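Local coordinates for RNA methyltransferase, TrmH family (Porphyromonas gingivalis, PDB 2I6D), which probably binds RNA and transfers a methyl group to it, being a TrmH-family (SpoU) enzyme of the SAM-dependent SPOUT class, at residues L104-D109 / R130-G135; K11-L16 / M88-L93. One frame throughout, in Å; residues are numbered along the deposited sequence.

Interaction 1. Residues L104-D109 / R130-G135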
ATOM      1  N   LEU A 104       7.095   8.698 -11.139  1.00 30.84           N
ATOM      2  CA  LEU A 104       6.112   9.325 -10.298  1.00 31.93           C
ATOM      3  C   LEU A 104       5.929   8.474  -9.036  1.00 31.77           C
ATOM      4  O   LEU A 104       5.665   7.252  -9.115  1.00 31.79           O
ATOM      5  CB  LEU A 104       4.785   9.437 -11.059  1.00 31.07           C
ATOM      6  CG  LEU A 104       3.597   9.893 -10.222  1.00 32.06           C
ATOM      7  CD1 LEU A 104       3.906  11.321  -9.618  1.00 33.37           C
ATOM      8  CD2 LEU A 104       2.339   9.894 -11.128  1.00 32.63           C
ATOM      9  N   THR A 105       6.056   9.142  -7.897  1.00 31.68           N
ATOM     10  CA  THR A 105       6.078   8.512  -6.591  1.00 31.32           C
ATOM     11  C   THR A 105       5.030   9.205  -5.737  1.00 32.62           C
ATOM     12  O   THR A 105       5.034  10.436  -5.625  1.00 32.50           O
ATOM     13  CB  THR A 105       7.475   8.693  -5.974  1.00 31.81           C
ATOM     14  OG1 THR A 105       8.436   8.046  -6.824  1.00 30.46           O
ATOM     15  CG2 THR A 105       7.556   8.098  -4.542  1.00 30.88           C
ATOM     16  N   LEU A 106       4.130   8.420  -5.142  1.00 30.97           N
ATOM     17  CA  LEU A 106       3.079   8.960  -4.300  1.00 30.78           C
ATOM     18  C   LEU A 106       3.532   9.046  -2.868  1.00 30.81           C
ATOM     19  O   LEU A 106       4.258   8.153  -2.376  1.00 32.06           O
ATOM     20  CB  LEU A 106       1.807   8.099  -4.373  1.00 29.98           C
ATOM     21  CG  LEU A 106       1.298   7.835  -5.769  1.00 30.72           C
ATOM     22  CD1 LEU A 106      -0.003   7.019  -5.613  1.00 34.69           C
ATOM     23  CD2 LEU A 106       1.082   9.168  -6.524  1.00 31.97           C
ATOM     24  N   LEU A 107       3.152  10.142  -2.212  0.50 30.56           N
ATOM     25  CA  LEU A 107       3.301  10.228  -0.779  0.50 30.48           C
ATOM     26  C   LEU A 107       1.920  10.465  -0.176  0.50 30.61           C
ATOM     27  O   LEU A 107       1.231  11.413  -0.537  0.50 30.39           O
ATOM     28  CB  LEU A 107       4.270  11.350  -0.377  0.50 30.51           C
ATOM     29  CG  LEU A 107       4.658  11.469   1.114  0.50 31.60           C
ATOM     30  CD1 LEU A 107       3.559  12.062   1.962  0.50 32.60           C
ATOM     31  CD2 LEU A 107       5.078  10.176   1.715  0.50 34.78           C
ATOM     32  N   LEU A 108       1.532   9.592   0.738  1.00 30.25           N
ATOM     33  CA  LEU A 108       0.250   9.713   1.424  1.00 31.86           C
ATOM     34  C   LEU A 108       0.517  10.341   2.776  1.00 31.65           C
ATOM     35  O   LEU A 108       1.099   9.703   3.658  1.00 32.18           O
ATOM     36  CB  LEU A 108      -0.391   8.339   1.605  1.00 32.26           C
ATOM     37  CG  LEU A 108      -0.544   7.508   0.327  1.00 33.83           C
ATOM     38  CD1 LEU A 108      -1.491   6.359   0.643  1.00 36.30           C
ATOM     39  CD2 LEU A 108      -1.071   8.370  -0.853  1.00 34.10           C
ATOM     40  N   ASP A 109       0.096  11.595   2.942  1.00 31.99           N
ATOM     41  CA  ASP A 109       0.330  12.346   4.208  1.00 32.39           C
ATOM     42  C   ASP A 109      -0.909  12.238   5.101  1.00 32.70           C
ATOM     43  O   ASP A 109      -1.865  12.992   4.897  1.00 32.96           O
ATOM     44  CB  ASP A 109       0.577  13.842   3.898  1.00 32.29           C
ATOM     45  CG  ASP A 109       0.781  14.695   5.150  1.00 33.71           C
ATOM     46  OD1 ASP A 109       1.232  14.161   6.186  1.00 34.29           O
ATOM     47  OD2 ASP A 109       0.526  15.931   5.099  1.00 33.70           O
ATOM     48  N   ARG A 130       5.616   2.876  -9.192  1.00 30.31           N
ATOM     49  CA  ARG A 130       6.488   1.876  -8.572  1.00 31.00           C
ATOM     50  C   ARG A 130       6.690   2.020  -7.087  1.00 31.11           C
ATOM     51  O   ARG A 130       7.117   1.052  -6.419  1.00 31.12           O
ATOM     52  CB  ARG A 130       7.845   1.868  -9.279  1.00 30.95           C
ATOM     53  CG  ARG A 130       7.705   1.315 -10.718  1.00 35.47           C
ATOM     54  CD  ARG A 130       8.782   1.846 -11.596  1.00 41.18           C
ATOM     55  NE  ARG A 130      10.093   1.335 -11.211  1.00 46.35           N
ATOM     56  CZ  ARG A 130      11.092   1.180 -12.065  1.00 47.41           C
ATOM     57  NH1 ARG A 130      10.896   1.481 -13.341  1.00 49.35           N
ATOM     58  NH2 ARG A 130      12.265   0.709 -11.656  1.00 49.32           N
ATOM     59  N   HIS A 131       6.413   3.215  -6.560  1.00 30.77           N
ATOM     60  CA  HIS A 131       6.691   3.493  -5.143  1.00 31.28           C
ATOM     61  C   HIS A 131       5.620   4.315  -4.544  1.00 30.97           C
ATOM     62  O   HIS A 131       5.183   5.305  -5.140  1.00 31.04           O
ATOM     63  CB  HIS A 131       8.044   4.239  -4.948  1.00 31.26           C
ATOM     64  CG  HIS A 131       9.224   3.409  -5.310  1.00 30.51           C
ATOM     65  ND1 HIS A 131       9.805   2.531  -4.427  1.00 31.37           N
ATOM     66  CD2 HIS A 131       9.887   3.265  -6.481  1.00 30.41           C
ATOM     67  CE1 HIS A 131      10.799   1.899  -5.030  1.00 31.28           C
ATOM     68  NE2 HIS A 131      10.871   2.327  -6.277  1.00 31.66           N
ATOM     69  N   VAL A 132       5.195   3.903  -3.351  1.00 32.29           N
ATOM     70  CA  VAL A 132       4.172   4.650  -2.593  1.00 32.29           C
ATOM     71  C   VAL A 132       4.748   4.802  -1.191  1.00 31.26           C
ATOM     72  O   VAL A 132       5.049   3.812  -0.496  1.00 32.08           O
ATOM     73  CB  VAL A 132       2.775   3.942  -2.545  1.00 32.22           C
ATOM     74  CG1 VAL A 132       1.826   4.661  -1.577  1.00 33.79           C
ATOM     75  CG2 VAL A 132       2.135   3.856  -3.952  1.00 33.61           C
ATOM     76  N   TRP A 133       4.909   6.049  -0.771  1.00 29.54           N
ATOM     77  CA  TRP A 133       5.427   6.315   0.544  1.00 29.08           C
ATOM     78  C   TRP A 133       4.289   6.674   1.474  1.00 28.78           C
ATOM     79  O   TRP A 133       3.297   7.276   1.045  1.00 29.02           O
ATOM     80  CB  TRP A 133       6.408   7.502   0.521  1.00 28.52           C
ATOM     81  CG  TRP A 133       7.588   7.403  -0.408  1.00 27.42           C
ATOM     82  CD1 TRP A 133       8.103   6.283  -1.023  1.00 28.75           C
ATOM     83  CD2 TRP A 133       8.431   8.478  -0.738  1.00 27.91           C
ATOM     84  NE1 TRP A 133       9.210   6.640  -1.769  1.00 28.77           N
ATOM     85  CE2 TRP A 133       9.424   7.990  -1.612  1.00 28.61           C
ATOM     86  CE3 TRP A 133       8.421   9.842  -0.405  1.00 27.60           C
ATOM     87  CZ2 TRP A 133      10.409   8.818  -2.160  1.00 26.19           C
ATOM     88  CZ3 TRP A 133       9.411  10.675  -0.946  1.00 29.93           C
ATOM     89  CH2 TRP A 133      10.403  10.142  -1.808  1.00 27.97           C
ATOM     90  N   LEU A 134       4.431   6.322   2.740  1.00 28.17           N
ATOM     91  CA  LEU A 134       3.362   6.534   3.711  1.00 29.54           C
ATOM     92  C   LEU A 134       3.848   7.422   4.847  1.00 29.39           C
ATOM     93  O   LEU A 134       4.766   7.072   5.611  1.00 30.00           O
ATOM     94  CB  LEU A 134       2.840   5.178   4.229  1.00 30.18           C
ATOM     95  CG  LEU A 134       2.307   4.436   3.010  1.00 33.35           C
ATOM     96  CD1 LEU A 134       2.944   3.057   2.793  1.00 37.73           C
ATOM     97  CD2 LEU A 134       0.793   4.435   2.910  1.00 33.62           C
ATOM     98  N   GLY A 135       3.259   8.598   4.958  1.00 28.63           N
ATOM     99  CA  GLY A 135       3.699   9.528   5.990  1.00 28.50           C
ATOM    100  C   GLY A 135       2.973   9.350   7.300  1.00 30.08           C
ATOM    101  O   GLY A 135       2.219   8.393   7.480  1.00 30.06           O
TER
HETATM  102  O   HOH W   1       6.755   5.301 -10.652  1.00 29.98           O
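Trp133 packs its indole against Thr105 and Leu107 where strands 104-109 and 131-134 run parallel, side by side; with helix 114-127 between them in sequence they form a beta-alpha-beta unit of the SPOUT methyltransferase domain. On the face of the sheet it shares with Thr105 and Leu107, Trp133 CB meets Leu107 CD2 at 3.2 Å, a short contact that is doubtful because Leu107 has a second conformer. Chi1 (-57°) puts CG beside the backbone N, anti to the carbonyl carbon. Further out, Thr105 CG2 lies over one face, 3.6 Å from the centroid of the five-membered ring and 20° off its normal, a CH-pi contact. The same methyl is closest to CE2 and NE1, toward the rim, and 3.8 Å from CZ2 of the benzo ring. At the edge, in plane, CE3 has Leu107 CD2 at 4.0 Å in that conformer. NE1 donates to Val100 O, and Phe172 meets the ring system.

The pairing rests on a ladder: Trp133 N to Leu106 O (2.7 Å, almost straight at 178°), Leu108 N to Trp133 O (2.9 Å), and a longer bond from Leu106 N to His131 O. On the other face, Leu108 CD1 lies beside Leu134 CD2 at 3.7 Å, and helix 114-127 covers Leu106, Leu108 and Val132. A water bridges Leu104 O and Arg130 N. At the far end Leu108 O takes Gly135 N at 2.8 Å and also bonds Ser138 OG.

Interaction 2. Residues K11-L16 / M88-L93; sequences KFLRSL and MAVFDL
Val90 points its two methyls at Leu13 and Leu16, near the C-terminal end of helix 7-15, and CG2 presses on Leu13 CD2 at 3.4 Å, tighter than usual for two carbons. Its other branch, CG1, is anti to the backbone N (chi1 175°) and meets Leu16 CD1 at 3.7 Å. Leu16 CD1 lies almost equally near CG2, so one leucine methyl touches both branches of the valine, the two side chains crossing at about a right angle. Phe12 approaches from another side: ring atom CE2 is 3.9 Å from Val90 CG2, while CZ and CE2 are both 4.0 Å from CG1. The methyls stand oblique to this ring, and the contact is not a stack.

Phe12, Leu13 and Leu16 thus converge on one valine. The pairing is helix on sheet: the axes of helix 11-15 and strand 88-92 are 10.3 Å apart at closest approach and inclined at 73°, and no hydrogen bond crosses between them. Strand 87-92 is an inner strand of a four-stranded mixed sheet, flanked by strands 27-31 and 45-51, consistent with the MRM3-like substrate-binding domain expected of this N-terminal part.

Two residues before Val90 on the same face, Met88, present as selenomethionine, reaches toward the helix with its chain extended beyond CG. Its SE is 4.3 Å from Leu13 CD2, and its CE comes to 4.0 Å from Leu13 O.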
ATOM      1  N   LYS A  11      -1.407 -19.444  17.868  1.00 27.97           N
ATOM      2  CA  LYS A  11      -1.145 -18.197  18.582  1.00 28.59           C
ATOM      3  C   LYS A  11      -0.334 -17.220  17.713  1.00 28.23           C
ATOM      4  O   LYS A  11      -0.697 -16.045  17.554  1.00 27.76           O
ATOM      5  CB  LYS A  11      -0.426 -18.497  19.899  1.00 28.45           C
ATOM      6  CG  LYS A  11      -0.089 -17.294  20.743  1.00 32.12           C
ATOM      7  CD  LYS A  11       0.531 -17.777  22.057  1.00 37.02           C
ATOM      8  CE  LYS A  11       0.833 -16.626  23.007  1.00 42.26           C
ATOM      9  NZ  LYS A  11       2.017 -15.848  22.525  1.00 46.10           N
ATOM     10  N   PHE A  12       0.734 -17.725  17.106  1.00 28.13           N
ATOM     11  CA  PHE A  12       1.549 -16.928  16.194  1.00 27.70           C
ATOM     12  C   PHE A  12       0.740 -16.339  15.034  1.00 28.15           C
ATOM     13  O   PHE A  12       0.777 -15.128  14.810  1.00 27.55           O
ATOM     14  CB  PHE A  12       2.711 -17.778  15.657  1.00 28.40           C
ATOM     15  CG  PHE A  12       3.486 -17.118  14.570  1.00 29.07           C
ATOM     16  CD1 PHE A  12       4.419 -16.127  14.877  1.00 31.22           C
ATOM     17  CD2 PHE A  12       3.287 -17.482  13.230  1.00 30.96           C
ATOM     18  CE1 PHE A  12       5.141 -15.499  13.863  1.00 32.24           C
ATOM     19  CE2 PHE A  12       4.009 -16.865  12.216  1.00 28.63           C
ATOM     20  CZ  PHE A  12       4.940 -15.871  12.539  1.00 29.94           C
ATOM     21  N   LEU A  13       0.027 -17.199  14.298  1.00 27.05           N
ATOM     22  CA  LEU A  13      -0.829 -16.760  13.193  1.00 28.26           C
ATOM     23  C   LEU A  13      -1.832 -15.670  13.618  1.00 28.30           C
ATOM     24  O   LEU A  13      -2.012 -14.645  12.917  1.00 28.14           O
ATOM     25  CB  LEU A  13      -1.552 -17.969  12.568  1.00 27.20           C
ATOM     26  CG  LEU A  13      -0.641 -18.814  11.669  1.00 28.09           C
ATOM     27  CD1 LEU A  13      -1.241 -20.190  11.495  1.00 28.87           C
ATOM     28  CD2 LEU A  13      -0.381 -18.118  10.261  1.00 28.59           C
ATOM     29  N   ARG A  14      -2.480 -15.883  14.758  1.00 27.85           N
ATOM     30  CA  ARG A  14      -3.507 -14.924  15.238  1.00 27.80           C
ATOM     31  C   ARG A  14      -2.899 -13.580  15.654  1.00 27.21           C
ATOM     32  O   ARG A  14      -3.522 -12.546  15.503  1.00 26.35           O
ATOM     33  CB  ARG A  14      -4.316 -15.523  16.392  1.00 28.38           C
ATOM     34  CG  ARG A  14      -5.193 -16.715  15.970  1.00 28.33           C
ATOM     35  CD  ARG A  14      -5.906 -17.384  17.163  1.00 29.68           C
ATOM     36  NE  ARG A  14      -6.743 -16.455  17.914  1.00 32.14           N
ATOM     37  CZ  ARG A  14      -7.930 -16.018  17.507  1.00 34.42           C
ATOM     38  NH1 ARG A  14      -8.450 -16.441  16.351  1.00 34.17           N
ATOM     39  NH2 ARG A  14      -8.607 -15.164  18.265  1.00 34.26           N
ATOM     40  N   SER A  15      -1.670 -13.609  16.168  1.00 27.16           N
ATOM     41  CA  SER A  15      -1.008 -12.410  16.671  1.00 26.78           C
ATOM     42  C   SER A  15      -0.755 -11.400  15.544  1.00 26.76           C
ATOM     43  O   SER A  15      -0.664 -10.197  15.798  1.00 25.93           O
ATOM     44  CB  SER A  15       0.314 -12.777  17.349  1.00 26.90           C
ATOM     45  OG  SER A  15       1.290 -13.095  16.365  1.00 26.63           O
ATOM     46  N   LEU A  16      -0.671 -11.870  14.297  1.00 26.92           N
ATOM     47  CA  LEU A  16      -0.251 -10.981  13.204  1.00 27.25           C
ATOM     48  C   LEU A  16      -1.332  -9.992  12.751  1.00 27.78           C
ATOM     49  O   LEU A  16      -1.065  -9.069  11.957  1.00 28.12           O
ATOM     50  CB  LEU A  16       0.271 -11.793  12.011  1.00 28.05           C
ATOM     51  CG  LEU A  16       1.474 -12.679  12.334  1.00 26.75           C
ATOM     52  CD1 LEU A  16       1.837 -13.526  11.100  1.00 26.27           C
ATOM     53  CD2 LEU A  16       2.702 -11.899  12.886  1.00 27.35           C
HETATM   54  N   MSE A  88      -3.405 -19.520   4.024  1.00 28.86           N
HETATM   55  CA  MSE A  88      -2.897 -18.362   4.727  1.00 31.53           C
HETATM   56  C   MSE A  88      -1.383 -18.474   4.697  1.00 29.81           C
HETATM   57  O   MSE A  88      -0.825 -19.521   5.055  1.00 29.41           O
HETATM   58  CB  MSE A  88      -3.433 -18.343   6.171  1.00 31.79           C
HETATM   59  CG  MSE A  88      -3.110 -17.062   6.946  1.00 33.41           C
HETATM   60 SE   MSE A  88      -4.186 -17.010   8.625  1.00 40.89          SE
HETATM   61  CE  MSE A  88      -3.596 -15.237   9.280  1.00 36.47           C
ATOM     62  N   ALA A  89      -0.724 -17.412   4.232  1.00 28.15           N
ATOM     63  CA  ALA A  89       0.744 -17.353   4.164  1.00 27.77           C
ATOM     64  C   ALA A  89       1.253 -16.360   5.187  1.00 27.84           C
ATOM     65  O   ALA A  89       0.593 -15.371   5.474  1.00 28.38           O
ATOM     66  CB  ALA A  89       1.196 -16.929   2.723  1.00 25.96           C
ATOM     67  N   VAL A  90       2.447 -16.603   5.721  1.00 27.70           N
ATOM     68  CA  VAL A  90       3.104 -15.610   6.532  1.00 26.04           C
ATOM     69  C   VAL A  90       4.370 -15.218   5.768  1.00 26.66           C
ATOM     70  O   VAL A  90       5.170 -16.094   5.407  1.00 26.69           O
ATOM     71  CB  VAL A  90       3.458 -16.127   7.939  1.00 26.48           C
ATOM     72  CG1 VAL A  90       4.255 -15.039   8.691  1.00 25.41           C
ATOM     73  CG2 VAL A  90       2.174 -16.480   8.740  1.00 25.36           C
ATOM     74  N   PHE A  91       4.525 -13.922   5.515  1.00 24.85           N
ATOM     75  CA  PHE A  91       5.697 -13.385   4.826  1.00 25.89           C
ATOM     76  C   PHE A  91       6.472 -12.499   5.757  1.00 26.58           C
ATOM     77  O   PHE A  91       5.892 -11.893   6.671  1.00 26.58           O
ATOM     78  CB  PHE A  91       5.276 -12.515   3.641  1.00 25.63           C
ATOM     79  CG  PHE A  91       4.605 -13.274   2.533  1.00 26.55           C
ATOM     80  CD1 PHE A  91       5.334 -14.138   1.706  1.00 26.00           C
ATOM     81  CD2 PHE A  91       3.254 -13.083   2.277  1.00 28.55           C
ATOM     82  CE1 PHE A  91       4.701 -14.839   0.660  1.00 28.36           C
ATOM     83  CE2 PHE A  91       2.620 -13.756   1.213  1.00 30.64           C
ATOM     84  CZ  PHE A  91       3.353 -14.638   0.413  1.00 28.84           C
ATOM     85  N   ASP A  92       7.781 -12.386   5.506  1.00 26.46           N
ATOM     86  CA  ASP A  92       8.597 -11.396   6.159  1.00 26.72           C
ATOM     87  C   ASP A  92       8.170  -9.993   5.756  1.00 27.09           C
ATOM     88  O   ASP A  92       7.960  -9.696   4.567  1.00 26.17           O
ATOM     89  CB  ASP A  92      10.062 -11.562   5.745  1.00 26.89           C
ATOM     90  CG  ASP A  92      10.750 -12.725   6.434  1.00 27.83           C
ATOM     91  OD1 ASP A  92      10.135 -13.395   7.298  1.00 27.80           O
ATOM     92  OD2 ASP A  92      11.930 -12.942   6.099  1.00 27.75           O
ATOM     93  N   LEU A  93       8.073  -9.123   6.752  1.00 27.80           N
ATOM     94  CA  LEU A  93       7.929  -7.704   6.524  1.00 29.15           C
ATOM     95  C   LEU A  93       9.220  -7.238   5.834  1.00 30.56           C
ATOM     96  O   LEU A  93      10.314  -7.552   6.307  1.00 30.65           O
ATOM     97  CB  LEU A  93       7.755  -7.037   7.888  1.00 29.26           C
ATOM     98  CG  LEU A  93       6.889  -5.811   8.115  1.00 29.22           C
ATOM     99  CD1 LEU A  93       5.511  -5.993   7.542  1.00 26.69           C
ATOM    100  CD2 LEU A  93       6.799  -5.552   9.613  1.00 28.83           C
TER

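In the fold
Both segments of interaction 2 come earlier in the sequence than those of interaction 1, and strand 87-92 is followed directly by strand 104-109. Their centres are 25 Å apart and their nearest atoms about 11 Å, so they do not meet. Each belongs to its own sheet: interaction 2 joins helix 7-15 to the mixed four-stranded sheet, whereas interaction 1 pairs neighbouring strands inside the parallel sheet of the methyltransferase domain. This separation is consistent with an N-terminal module resembling substrate-binding domains, joined to a C-terminal SpoU methylase module. The centre of interaction 1 is about 9 Å, and that of interaction 2 about 18 Å, from the centre of the chain, so the strand pair sits nearer the middle of the molecule.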